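3'-5'-exonuclease (Saccharomyces cerevisiae, PDB 3E2V) probably cuts double-stranded DNA as an endonuclease and digests it from the 3' end as an exonuclease, acting as a metal-dependent TatD-type hydrolase. Local coordinates at residues H170-K174 against E175-V179; C189-D192 against K193-S196; T256-A259 against I260-Q263; P359-M362 against E363-A366; A378-I381 against D382-K386. One frame throughout, in Å; residues are numbered along the deposited sequence.

Contact 1 of 5, residues H170-K174 against E175-V179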
loop_
_atom_site.group_PDB
_atom_site.type_symbol
_atom_site.label_atom_id
_atom_site.label_comp_id
_atom_site.label_asym_id
_atom_site.label_seq_id
_atom_site.Cartn_x
_atom_site.Cartn_y
_atom_site.Cartn_z
ATOM N N HIS A 170 -6.062 11.464 15.723
ATOM C CA HIS A 170 -5.505 12.809 15.782
ATOM C C HIS A 170 -5.397 13.480 14.419
ATOM O O HIS A 170 -5.259 14.703 14.346
ATOM C CB HIS A 170 -4.187 12.861 16.551
ATOM C CG HIS A 170 -3.123 11.967 16.016
ATOM N ND1 HIS A 170 -3.197 10.595 16.105
ATOM C CD2 HIS A 170 -1.928 12.245 15.445
ATOM C CE1 HIS A 170 -2.101 10.064 15.596
ATOM N NE2 HIS A 170 -1.320 11.043 15.176
ATOM N N TYR A 171 -5.479 12.678 13.354
ATOM C CA TYR A 171 -5.469 13.181 11.983
ATOM C C TYR A 171 -6.871 13.398 11.410
ATOM O O TYR A 171 -7.085 14.323 10.622
ATOM C CB TYR A 171 -4.700 12.238 11.067
ATOM C CG TYR A 171 -3.199 12.253 11.239
ATOM C CD1 TYR A 171 -2.512 13.439 11.531
ATOM C CD2 TYR A 171 -2.461 11.090 11.070
ATOM C CE1 TYR A 171 -1.114 13.452 11.666
ATOM C CE2 TYR A 171 -1.069 11.092 11.206
ATOM C CZ TYR A 171 -0.411 12.272 11.502
ATOM O OH TYR A 171 0.965 12.259 11.625
ATOM N N SER A 172 -7.805 12.521 11.776
ATOM C CA SER A 172 -9.166 12.601 11.240
ATOM C C SER A 172 -10.116 11.868 12.165
ATOM O O SER A 172 -9.740 10.872 12.774
ATOM C CB SER A 172 -9.212 11.975 9.842
ATOM O OG SER A 172 -8.767 10.635 9.900
ATOM N N SER A 173 -11.344 12.365 12.271
ATOM C CA SER A 173 -12.330 11.711 13.110
ATOM C C SER A 173 -12.808 10.381 12.539
ATOM O O SER A 173 -12.747 10.148 11.319
ATOM C CB SER A 173 -13.531 12.625 13.292
ATOM O OG SER A 173 -14.242 12.748 12.077
ATOM N N LYS A 174 -13.323 9.524 13.417
ATOM C CA LYS A 174 -13.897 8.259 12.974
ATOM C C LYS A 174 -14.979 8.476 11.919
ATOM O O LYS A 174 -15.046 7.766 10.916
ATOM C CB LYS A 174 -14.463 7.486 14.175
ATOM C CG LYS A 174 -14.939 6.089 13.814
ATOM C CD LYS A 174 -15.332 5.263 15.047
ATOM C CE LYS A 174 -16.672 5.663 15.598
ATOM N NZ LYS A 174 -16.974 4.835 16.826
ATOM N N GLU A 175 -15.837 9.458 12.153
ATOM C CA GLU A 175 -16.957 9.697 11.243
ATOM C C GLU A 175 -16.447 10.140 9.860
ATOM O O GLU A 175 -16.952 9.695 8.806
ATOM C CB GLU A 175 -17.897 10.759 11.830
ATOM C CG GLU A 175 -18.632 10.367 13.132
ATOM C CD GLU A 175 -17.726 10.220 14.368
ATOM O OE1 GLU A 175 -16.716 10.951 14.521
ATOM O OE2 GLU A 175 -18.033 9.351 15.215
ATOM N N MET A 176 -15.435 11.006 9.844
ATOM C CA MET A 176 -14.869 11.449 8.565
ATOM C C MET A 176 -14.192 10.285 7.838
ATOM O O MET A 176 -14.298 10.161 6.610
ATOM C CB MET A 176 -13.884 12.587 8.774
ATOM C CG MET A 176 -14.542 13.960 9.029
ATOM S SD MET A 176 -15.304 14.757 7.564
ATOM C CE MET A 176 -13.865 14.974 6.513
ATOM N N GLN A 177 -13.515 9.421 8.593
ATOM C CA GLN A 177 -12.888 8.247 7.980
ATOM C C GLN A 177 -13.934 7.340 7.349
ATOM O O GLN A 177 -13.789 6.897 6.204
ATOM C CB GLN A 177 -12.071 7.462 9.003
ATOM C CG GLN A 177 -10.818 8.187 9.492
ATOM C CD GLN A 177 -9.915 7.281 10.311
ATOM O OE1 GLN A 177 -9.947 6.047 10.160
ATOM N NE2 GLN A 177 -9.089 7.883 11.161
ATOM N N LYS A 178 -14.981 7.025 8.102
ATOM C CA LYS A 178 -15.981 6.073 7.609
ATOM C C LYS A 178 -16.693 6.634 6.384
ATOM O O LYS A 178 -16.887 5.926 5.385
ATOM C CB LYS A 178 -16.989 5.738 8.715
ATOM C CG LYS A 178 -16.402 4.829 9.788
ATOM C CD LYS A 178 -17.309 4.778 11.028
ATOM C CE LYS A 178 -18.529 3.922 10.825
ATOM N NZ LYS A 178 -19.446 4.122 12.009
ATOM N N VAL A 179 -17.101 7.901 6.450
ATOM C CA VAL A 179 -17.846 8.477 5.325
ATOM C C VAL A 179 -17.019 8.501 4.031
ATOM O O VAL A 179 -17.510 8.107 2.968
ATOM C CB VAL A 179 -18.380 9.888 5.636
ATOM C CG1 VAL A 179 -19.048 10.476 4.408
ATOM C CG2 VAL A 179 -19.386 9.820 6.770
#
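Ser-172 OG is gripped twice: Gln-177 NE2 donates to it over 3.0 Å, and the hydroxyl is also hydrogen-bonded to Pro-91 O. This is the N-terminal cap of helix 174-187, which follows strand 156-165 of the TIM barrel. The hydrogen bond from the amide is bent, with an N-H...O angle of 136°, and OG lies somewhat out of the amide plane; NE2 also makes a weak hydrogen bond to Ser-172 O at 3.5 Å. Beyond CG the Gln-177 chain runs extended, which carries its amide back past the helix start; there OE1 accepts from Asp-165 N, and with both ends engaged the amide's rotation is fixed. Glutamine suits the place because one flat group can donate to the loop and accept from Asp-165 at the end of the strand.

Ser-173 is the N-cap itself. Its hydroxyl, set between backbone N and carbonyl carbon (chi1 69°), accepts from Met-176 N at 3.1 Å in a fairly straight bond of 158°, so a first-turn N-H that lacks a helical carbonyl is satisfied. Small serine also lets Met-176 CG come close before the thioether turns off toward Leu-123 of helix 118-129. On the outer side two lysine chains run alongside each other, pointing the same way, with Lys-174 CG lying 3.9 Å from Lys-178 CD.

Contact 2 of 5, residues C189-D192 against K193-S196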
loop_
_atom_site.group_PDB
_atom_site.type_symbol
_atom_site.label_atom_id
_atom_site.label_comp_id
_atom_site.label_asym_id
_atom_site.label_seq_id
_atom_site.Cartn_x
_atom_site.Cartn_y
_atom_site.Cartn_z
ATOM N N CYS A 189 -16.604 2.102 -8.039
ATOM C CA CYS A 189 -17.641 1.283 -8.705
ATOM C C CYS A 189 -18.428 2.022 -9.787
ATOM O O CYS A 189 -19.329 1.437 -10.408
ATOM C CB CYS A 189 -18.657 0.728 -7.676
ATOM S SG CYS A 189 -17.968 -0.394 -6.449
ATOM N N LEU A 190 -18.102 3.295 -10.016
ATOM C CA LEU A 190 -18.988 4.173 -10.811
ATOM C C LEU A 190 -19.058 3.874 -12.293
ATOM O O LEU A 190 -20.039 4.241 -12.966
ATOM C CB LEU A 190 -18.612 5.637 -10.627
ATOM C CG LEU A 190 -19.344 6.350 -9.492
ATOM C CD1 LEU A 190 -19.012 7.825 -9.526
ATOM C CD2 LEU A 190 -20.868 6.153 -9.507
ATOM N N ASN A 191 -18.018 3.249 -12.821
ATOM C CA ASN A 191 -18.011 2.859 -14.224
ATOM C C ASN A 191 -17.286 1.529 -14.397
ATOM O O ASN A 191 -16.615 1.061 -13.462
ATOM C CB ASN A 191 -17.441 3.989 -15.103
ATOM C CG ASN A 191 -15.962 4.267 -14.842
ATOM O OD1 ASN A 191 -15.127 3.368 -14.916
ATOM N ND2 ASN A 191 -15.638 5.527 -14.556
ATOM N N ASP A 192 -17.417 0.907 -15.566
ATOM C CA ASP A 192 -16.875 -0.440 -15.769
ATOM C C ASP A 192 -15.357 -0.528 -15.612
ATOM O O ASP A 192 -14.845 -1.494 -15.053
ATOM C CB ASP A 192 -17.304 -1.024 -17.120
ATOM C CG ASP A 192 -18.789 -1.355 -17.181
ATOM O OD1 ASP A 192 -19.487 -1.348 -16.137
ATOM O OD2 ASP A 192 -19.268 -1.631 -18.300
ATOM N N LYS A 193 -14.643 0.483 -16.100
ATOM C CA LYS A 193 -13.185 0.437 -16.072
ATOM C C LYS A 193 -12.668 0.482 -14.636
ATOM O O LYS A 193 -11.878 -0.369 -14.235
ATOM C CB LYS A 193 -12.579 1.564 -16.897
ATOM C CG LYS A 193 -11.083 1.375 -17.202
ATOM C CD LYS A 193 -10.477 2.587 -17.930
ATOM C CE LYS A 193 -10.960 2.726 -19.377
ATOM N NZ LYS A 193 -10.535 4.028 -20.003
ATOM N N LEU A 194 -13.140 1.452 -13.864
ATOM C CA LEU A 194 -12.720 1.544 -12.463
ATOM C C LEU A 194 -13.193 0.349 -11.652
ATOM O O LEU A 194 -12.495 -0.091 -10.753
ATOM C CB LEU A 194 -13.199 2.839 -11.824
ATOM C CG LEU A 194 -12.652 4.148 -12.437
ATOM C CD1 LEU A 194 -13.041 5.338 -11.580
ATOM C CD2 LEU A 194 -11.124 4.092 -12.654
ATOM N N SER A 195 -14.365 -0.187 -11.977
ATOM C CA SER A 195 -14.913 -1.332 -11.234
ATOM C C SER A 195 -14.003 -2.562 -11.263
ATOM O O SER A 195 -14.066 -3.401 -10.370
ATOM C CB SER A 195 -16.306 -1.705 -11.749
ATOM O OG SER A 195 -17.261 -0.706 -11.437
ATOM N N SER A 196 -13.148 -2.647 -12.275
ATOM C CA SER A 196 -12.259 -3.797 -12.437
ATOM C C SER A 196 -10.944 -3.603 -11.686
ATOM O O SER A 196 -10.196 -4.559 -11.492
ATOM C CB SER A 196 -11.963 -4.031 -13.929
ATOM O OG SER A 196 -11.200 -2.972 -14.492
#
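An asparagine N-cap opens the short, weakly bonded helix 192-195, a local turn in the link between helix 174-187 and strand 199-204 of the TIM barrel. Asn-191 does the capping: its OD1 accepts from Leu-194 N over 3.0 Å in a nearly straight bond (176°), although the donor stands a little off the carbonyl plane of the amide. The amide reaches the helix start because CG sits between backbone N and carbonyl carbon (chi1 66°). Its other end is equally engaged, ND2 donating to Tyr-142 OH and Asn-146 OD1 of helix 132-149, so the flat group cannot easily flip. Leu-194 runs slantwise across this amide, its CG 3.6 Å from Asn-191 OD1, and reaches the same Tyr-142 and Asn-146; a leucine fits this buried side.

Ser-195 binds one carbonyl twice. Its N and its OG both donate to Asn-191 O, the hydroxyl over 2.8 Å and from above the carbonyl plane, 48° out of it. The next residue, Ser-196, donates from OG to Lys-193 O at 2.7 Å; Ser-196 N also donates to Lys-193 O, at 3.3 Å, and weakly to Asp-192 O at 3.5 Å. Serines suit so short a helix, since their hydroxyls supplement main-chain bonding that is thin at its end. The chemistry implies a turn in which side-chain hydroxyls and the Asn-191 amide add to a few backbone bonds, with Asn-191 tying it to helix 132-149.

Contact 3 of 5, residues T256-A259 against I260-Q263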
loop_
_atom_site.group_PDB
_atom_site.type_symbol
_atom_site.label_atom_id
_atom_site.label_comp_id
_atom_site.label_asym_id
_atom_site.label_seq_id
_atom_site.Cartn_x
_atom_site.Cartn_y
_atom_site.Cartn_z
ATOM N N THR A 256 -1.196 -6.207 10.336
ATOM C CA THR A 256 -0.537 -6.459 11.630
ATOM C C THR A 256 -1.541 -6.861 12.717
ATOM O O THR A 256 -1.230 -6.791 13.919
ATOM C CB THR A 256 0.235 -5.218 12.128
ATOM O OG1 THR A 256 -0.691 -4.152 12.327
ATOM C CG2 THR A 256 1.317 -4.788 11.126
ATOM N N GLY A 257 -2.728 -7.291 12.299
ATOM C CA GLY A 257 -3.805 -7.624 13.227
ATOM C C GLY A 257 -3.715 -8.993 13.884
ATOM O O GLY A 257 -2.741 -9.740 13.733
ATOM N N SER A 258 -4.750 -9.306 14.648
ATOM C CA SER A 258 -4.800 -10.541 15.388
ATOM C C SER A 258 -5.265 -11.711 14.529
ATOM O O SER A 258 -5.734 -11.523 13.405
ATOM C CB SER A 258 -5.761 -10.363 16.558
ATOM O OG SER A 258 -7.100 -10.294 16.091
ATOM N N ALA A 259 -5.146 -12.924 15.063
ATOM C CA ALA A 259 -5.672 -14.121 14.392
ATOM C C ALA A 259 -7.183 -14.013 14.148
ATOM O O ALA A 259 -7.676 -14.427 13.104
ATOM C CB ALA A 259 -5.352 -15.378 15.200
ATOM N N ILE A 260 -7.911 -13.445 15.109
ATOM C CA ILE A 260 -9.354 -13.250 14.958
ATOM C C ILE A 260 -9.645 -12.258 13.823
ATOM O O ILE A 260 -10.523 -12.495 12.991
ATOM C CB ILE A 260 -10.001 -12.770 16.289
ATOM C CG1 ILE A 260 -9.884 -13.869 17.362
ATOM C CG2 ILE A 260 -11.473 -12.411 16.085
ATOM C CD1 ILE A 260 -10.156 -13.390 18.799
ATOM N N ASP A 261 -8.877 -11.174 13.777
ATOM C CA ASP A 261 -9.033 -10.191 12.698
ATOM C C ASP A 261 -8.764 -10.835 11.348
ATOM O O ASP A 261 -9.505 -10.593 10.377
ATOM C CB ASP A 261 -8.028 -9.043 12.829
ATOM C CG ASP A 261 -8.239 -8.190 14.043
ATOM O OD1 ASP A 261 -9.381 -8.123 14.560
ATOM O OD2 ASP A 261 -7.226 -7.562 14.459
ATOM N N LEU A 262 -7.703 -11.640 11.272
ATOM C CA LEU A 262 -7.364 -12.303 10.011
ATOM C C LEU A 262 -8.525 -13.155 9.507
ATOM O O LEU A 262 -8.857 -13.119 8.334
ATOM C CB LEU A 262 -6.101 -13.158 10.137
ATOM C CG LEU A 262 -5.778 -13.993 8.895
ATOM C CD1 LEU A 262 -5.458 -13.091 7.686
ATOM C CD2 LEU A 262 -4.633 -14.982 9.165
ATOM N N GLN A 263 -9.128 -13.951 10.393
ATOM C CA GLN A 263 -10.231 -14.801 9.982
ATOM C C GLN A 263 -11.433 -13.960 9.502
ATOM O O GLN A 263 -12.086 -14.319 8.522
ATOM C CB GLN A 263 -10.600 -15.772 11.099
ATOM C CG GLN A 263 -9.499 -16.795 11.388
ATOM C CD GLN A 263 -9.091 -17.578 10.141
ATOM O OE1 GLN A 263 -9.944 -18.087 9.408
ATOM N NE2 GLN A 263 -7.790 -17.675 9.896
HETATM O O HOH W 1 -6.311 -16.601 11.966
#
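Ser-258 and Asp-261 face each other in a reciprocal pairing, each side chain bonding the other's backbone N-H: a capping box at the start of helix 259-268, which follows strand 250-252 of the TIM barrel. Ser-258 OG, placed between backbone N and carbonyl carbon (chi1 71°), accepts from Asp-261 N over 3.0 Å at 164°. In return the aspartate turns back along the helix start, its CG lying beside its own backbone N, and OD2 receives Ser-258 N at 3.0 Å. That bond is nearly straight at hydrogen, yet it meets the carboxylate from above its plane, 42° out of it. The carboxylate lies against the serine, with Asp-261 CG 3.1 Å from Ser-258 OG. Gly-257, bearing no side chain, suits the approach, since its CA lies 3.6 Å from Asp-261 OD2.

On another flank, Gln-263 bends at chi2 and curls back toward the preceding turn. A water bridges the two ends of this turn, accepting from Gln-263 NE2 at 2.8 Å and donating to Ala-259 O at 2.8 Å; that carbonyl also takes Gln-263 N. Leu-262 turns inward on Phe-255 and Ile-293, the apolar choice for the buried side. The cap's chemistry implies that two N-H groups at the N-terminal end of the helix are satisfied by side chains, while the negative charge of Asp-261 would probably interact favourably with the helix dipole.

Contact 4 of 5, residues P359-M362 against E363-A366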
loop_
_atom_site.group_PDB
_atom_site.type_symbol
_atom_site.label_atom_id
_atom_site.label_comp_id
_atom_site.label_asym_id
_atom_site.label_seq_id
_atom_site.Cartn_x
_atom_site.Cartn_y
_atom_site.Cartn_z
ATOM N N PRO A 359 13.081 -1.088 -1.086
ATOM C CA PRO A 359 12.482 -2.237 -1.796
ATOM C C PRO A 359 13.460 -3.397 -2.046
ATOM O O PRO A 359 13.010 -4.546 -2.217
ATOM C CB PRO A 359 11.980 -1.624 -3.118
ATOM C CG PRO A 359 12.761 -0.338 -3.272
ATOM C CD PRO A 359 12.980 0.167 -1.866
ATOM N N CYS A 360 14.771 -3.147 -2.050
ATOM C CA CYS A 360 15.705 -4.264 -2.224
ATOM C C CYS A 360 15.662 -5.249 -1.070
ATOM O O CYS A 360 16.295 -6.319 -1.133
ATOM C CB CYS A 360 17.154 -3.805 -2.438
ATOM S SG CYS A 360 17.927 -2.955 -1.038
ATOM N N ASN A 361 14.928 -4.909 -0.018
ATOM C CA ASN A 361 14.783 -5.795 1.128
ATOM C C ASN A 361 13.571 -6.722 1.049
ATOM O O ASN A 361 13.242 -7.408 2.015
ATOM C CB ASN A 361 14.808 -4.989 2.430
ATOM C CG ASN A 361 16.199 -4.460 2.739
ATOM O OD1 ASN A 361 17.184 -4.925 2.167
ATOM N ND2 ASN A 361 16.281 -3.467 3.603
ATOM N N MET A 362 12.944 -6.778 -0.120
ATOM C CA MET A 362 11.896 -7.778 -0.376
ATOM C C MET A 362 12.355 -9.190 -0.023
ATOM O O MET A 362 11.615 -9.969 0.583
ATOM C CB MET A 362 11.466 -7.713 -1.843
ATOM C CG MET A 362 10.449 -6.594 -2.099
ATOM S SD MET A 362 8.760 -6.822 -1.327
ATOM C CE MET A 362 8.107 -8.069 -2.509
ATOM N N GLU A 363 13.583 -9.512 -0.426
ATOM C CA GLU A 363 14.131 -10.838 -0.185
ATOM C C GLU A 363 14.149 -11.218 1.292
ATOM O O GLU A 363 14.004 -12.399 1.630
ATOM C CB GLU A 363 15.524 -10.960 -0.800
ATOM C CG GLU A 363 16.563 -10.008 -0.238
ATOM C CD GLU A 363 17.894 -10.113 -0.946
ATOM O OE1 GLU A 363 18.075 -11.034 -1.770
ATOM O OE2 GLU A 363 18.757 -9.246 -0.679
ATOM N N GLN A 364 14.293 -10.233 2.183
ATOM C CA GLN A 364 14.265 -10.510 3.619
ATOM C C GLN A 364 12.868 -10.906 4.063
ATOM O O GLN A 364 12.698 -11.796 4.871
ATOM C CB GLN A 364 14.738 -9.290 4.421
ATOM C CG GLN A 364 16.163 -8.864 4.153
ATOM C CD GLN A 364 16.540 -7.610 4.910
ATOM O OE1 GLN A 364 15.804 -7.137 5.750
ATOM N NE2 GLN A 364 17.706 -7.063 4.596
ATOM N N VAL A 365 11.856 -10.218 3.542
ATOM C CA VAL A 365 10.479 -10.563 3.911
ATOM C C VAL A 365 10.177 -11.989 3.431
ATOM O O VAL A 365 9.601 -12.786 4.179
ATOM C CB VAL A 365 9.471 -9.549 3.332
ATOM C CG1 VAL A 365 8.049 -9.812 3.858
ATOM C CG2 VAL A 365 9.913 -8.126 3.674
ATOM N N ALA A 366 10.614 -12.317 2.209
ATOM C CA ALA A 366 10.349 -13.639 1.635
ATOM C C ALA A 366 11.029 -14.743 2.471
ATOM O O ALA A 366 10.425 -15.778 2.755
ATOM C CB ALA A 366 10.823 -13.693 0.191
HETATM O O HOH W 2 14.929 -8.154 -2.702
HETATM O O HOH W 3 18.028 -7.643 1.410
#
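Met-362 and Ala-366 span the first turn of helix 362-373, joined by the bond from Ala-366 N to Met-362 O (3.0 Å), and here the packing is tight. Together with Val-365 their side chains cover Leu-300 of strand 298-300, the last strand of the TIM barrel; Met-362 also touches Asp-16 of strand 14-16. Methionine, bent at chi2 and chi3, can fold into this junction, and small Ala-366 fits close to the strands.

The other flank, though also buried, is polar and holds ordered water. One water accepts from Glu-363 N at 3.0 Å and donates to Cys-360 O at 2.8 Å, bridging what the backbone does not bond directly. Glu-363 extends beyond it to a salt bridge with Arg-50. Asn-361 holds the N-cap position yet makes no capping bond from its side chain; its backbone O receives two weak bonds, from Gln-364 N and Val-365 N. Its amide is turned instead to Asn-357 OD1, to which ND2 donates, and to a bound glycerol. Alongside it, pointing the same way, the Gln-364 amide stacks with planes 21° apart, and Asn-361 OD1 lies 3.3 Å from Gln-364 NE2 without a hydrogen bond.

Contact 5 of 5, residues A378-I381 against D382-K386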
loop_
_atom_site.group_PDB
_atom_site.type_symbol
_atom_site.label_atom_id
_atom_site.label_comp_id
_atom_site.label_asym_id
_atom_site.label_seq_id
_atom_site.Cartn_x
_atom_site.Cartn_y
_atom_site.Cartn_z
ATOM N N ALA A 378 11.928 -20.779 -2.790
ATOM C CA ALA A 378 11.669 -20.565 -4.210
ATOM C C ALA A 378 10.183 -20.792 -4.518
ATOM O O ALA A 378 9.596 -20.077 -5.348
ATOM C CB ALA A 378 12.569 -21.484 -5.069
ATOM N N THR A 379 9.586 -21.753 -3.817
ATOM C CA THR A 379 8.153 -22.066 -3.967
ATOM C C THR A 379 7.291 -20.865 -3.577
ATOM O O THR A 379 6.363 -20.467 -4.313
ATOM C CB THR A 379 7.760 -23.293 -3.102
ATOM O OG1 THR A 379 8.537 -24.424 -3.522
ATOM C CG2 THR A 379 6.274 -23.613 -3.232
ATOM N N LEU A 380 7.604 -20.303 -2.414
ATOM C CA LEU A 380 6.889 -19.137 -1.920
ATOM C C LEU A 380 7.045 -17.951 -2.868
ATOM O O LEU A 380 6.069 -17.288 -3.212
ATOM C CB LEU A 380 7.409 -18.751 -0.540
ATOM C CG LEU A 380 6.772 -17.448 -0.055
ATOM C CD1 LEU A 380 5.324 -17.742 0.362
ATOM C CD2 LEU A 380 7.579 -16.868 1.089
ATOM N N ILE A 381 8.272 -17.681 -3.289
ATOM C CA ILE A 381 8.552 -16.570 -4.196
ATOM C C ILE A 381 7.767 -16.687 -5.505
ATOM O O ILE A 381 7.157 -15.725 -5.970
ATOM C CB ILE A 381 10.074 -16.382 -4.411
ATOM C CG1 ILE A 381 10.713 -15.901 -3.095
ATOM C CG2 ILE A 381 10.335 -15.402 -5.535
ATOM C CD1 ILE A 381 12.231 -15.982 -3.107
ATOM N N ASP A 382 7.770 -17.893 -6.082
ATOM C CA ASP A 382 7.009 -18.178 -7.280
ATOM C C ASP A 382 5.498 -17.969 -7.099
ATOM O O ASP A 382 4.861 -17.295 -7.927
ATOM C CB ASP A 382 7.304 -19.609 -7.742
ATOM C CG ASP A 382 6.474 -20.011 -8.952
ATOM O OD1 ASP A 382 6.827 -19.596 -10.077
ATOM O OD2 ASP A 382 5.444 -20.719 -8.782
ATOM N N THR A 383 4.925 -18.529 -6.039
ATOM C CA THR A 383 3.476 -18.330 -5.818
ATOM C C THR A 383 3.148 -16.848 -5.634
ATOM O O THR A 383 2.224 -16.341 -6.272
ATOM C CB THR A 383 2.972 -19.148 -4.618
ATOM O OG1 THR A 383 3.017 -20.547 -4.932
ATOM C CG2 THR A 383 1.540 -18.794 -4.234
ATOM N N THR A 384 3.904 -16.149 -4.788
ATOM C CA THR A 384 3.625 -14.717 -4.555
ATOM C C THR A 384 3.829 -13.855 -5.798
ATOM O O THR A 384 3.066 -12.910 -6.060
ATOM C CB THR A 384 4.447 -14.181 -3.365
ATOM O OG1 THR A 384 5.847 -14.427 -3.573
ATOM C CG2 THR A 384 4.011 -14.861 -2.086
ATOM N N TRP A 385 4.856 -14.171 -6.580
ATOM C CA TRP A 385 5.073 -13.429 -7.824
ATOM C C TRP A 385 3.866 -13.547 -8.772
ATOM O O TRP A 385 3.358 -12.546 -9.304
ATOM C CB TRP A 385 6.326 -13.952 -8.530
ATOM C CG TRP A 385 6.473 -13.442 -9.916
ATOM C CD1 TRP A 385 6.251 -14.143 -11.065
ATOM C CD2 TRP A 385 6.845 -12.115 -10.320
ATOM N NE1 TRP A 385 6.476 -13.353 -12.163
ATOM C CE2 TRP A 385 6.838 -12.097 -11.744
ATOM C CE3 TRP A 385 7.193 -10.945 -9.622
ATOM C CZ2 TRP A 385 7.163 -10.954 -12.484
ATOM C CZ3 TRP A 385 7.498 -9.802 -10.354
ATOM C CH2 TRP A 385 7.488 -9.819 -11.782
ATOM N N LYS A 386 3.427 -14.781 -8.992
ATOM C CA LYS A 386 2.357 -15.028 -9.956
ATOM C C LYS A 386 1.055 -14.427 -9.465
ATOM O O LYS A 386 0.299 -13.857 -10.251
ATOM C CB LYS A 386 2.195 -16.526 -10.212
ATOM C CG LYS A 386 3.359 -17.049 -11.006
ATOM C CD LYS A 386 3.160 -18.447 -11.436
ATOM C CE LYS A 386 4.186 -18.791 -12.514
ATOM N NZ LYS A 386 3.890 -20.161 -12.988
#
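Thr-384 overlaps Leu-380 one turn back along the helix, its CG2 resting 4.0 Å from Leu-380 CD1. The chains slant across each other, and the leucine carries the apolar surface on to Val-369 and Ser-370. With OG1 between backbone N and carbonyl carbon (chi1 55°), the hydroxyl lies over the preceding turn, 2.9 Å from Leu-380 O and 3.0 Å from Ile-381 O; which of the two carbonyls takes its proton is not settled. Leu-380 O in any case accepts from Thr-384 N in a nearly straight bond of 173°. Threonine suits a buried helical site because its hydroxyl can turn back to the main chain while its methyl joins the packing.

Helix 377-392 is the last of this TIM-barrel chain, packed on helix 362-373 through Leu-380 and Ile-381. The regular bonding runs on to Trp-385 N, which donates to Ile-381 O over 2.8 Å. The indole itself swings away from this turn, CG lying opposite its own backbone N (chi1 169°), to cover Lys-53 and Asn-54 of strand 52-57. Toward the outer side Thr-383 OG1 makes a weak bond of 3.4 Å to Thr-379 O, and Asp-382 CB sits 3.3 Å from Ala-378 O.

How the contacts relate
Contacts 1 to 4 mark helix starts around one barrel, whereas contact 5 lies within the last helix. Contacts 4 and 5 touch: their centres are 13 Å apart, Ala-366 O lies 3.5 Å from Leu-380 CD2, and helices 362-373 and 377-392 pack directly. Contacts 1 and 4 sit on opposite sides of the chain's centre, about 33 Å between centres. Both lie within about 11 Å of metal-site residues: the Val-365 side chain is about 9 Å from that of Asp-303, a magnesium ligand with His-253, and the Gln-177 side chain about 11 Å from that of Glu-161, seen to bind magnesium in this protein but not in this chain. Contacts 2, 3 and 5 lie farther away.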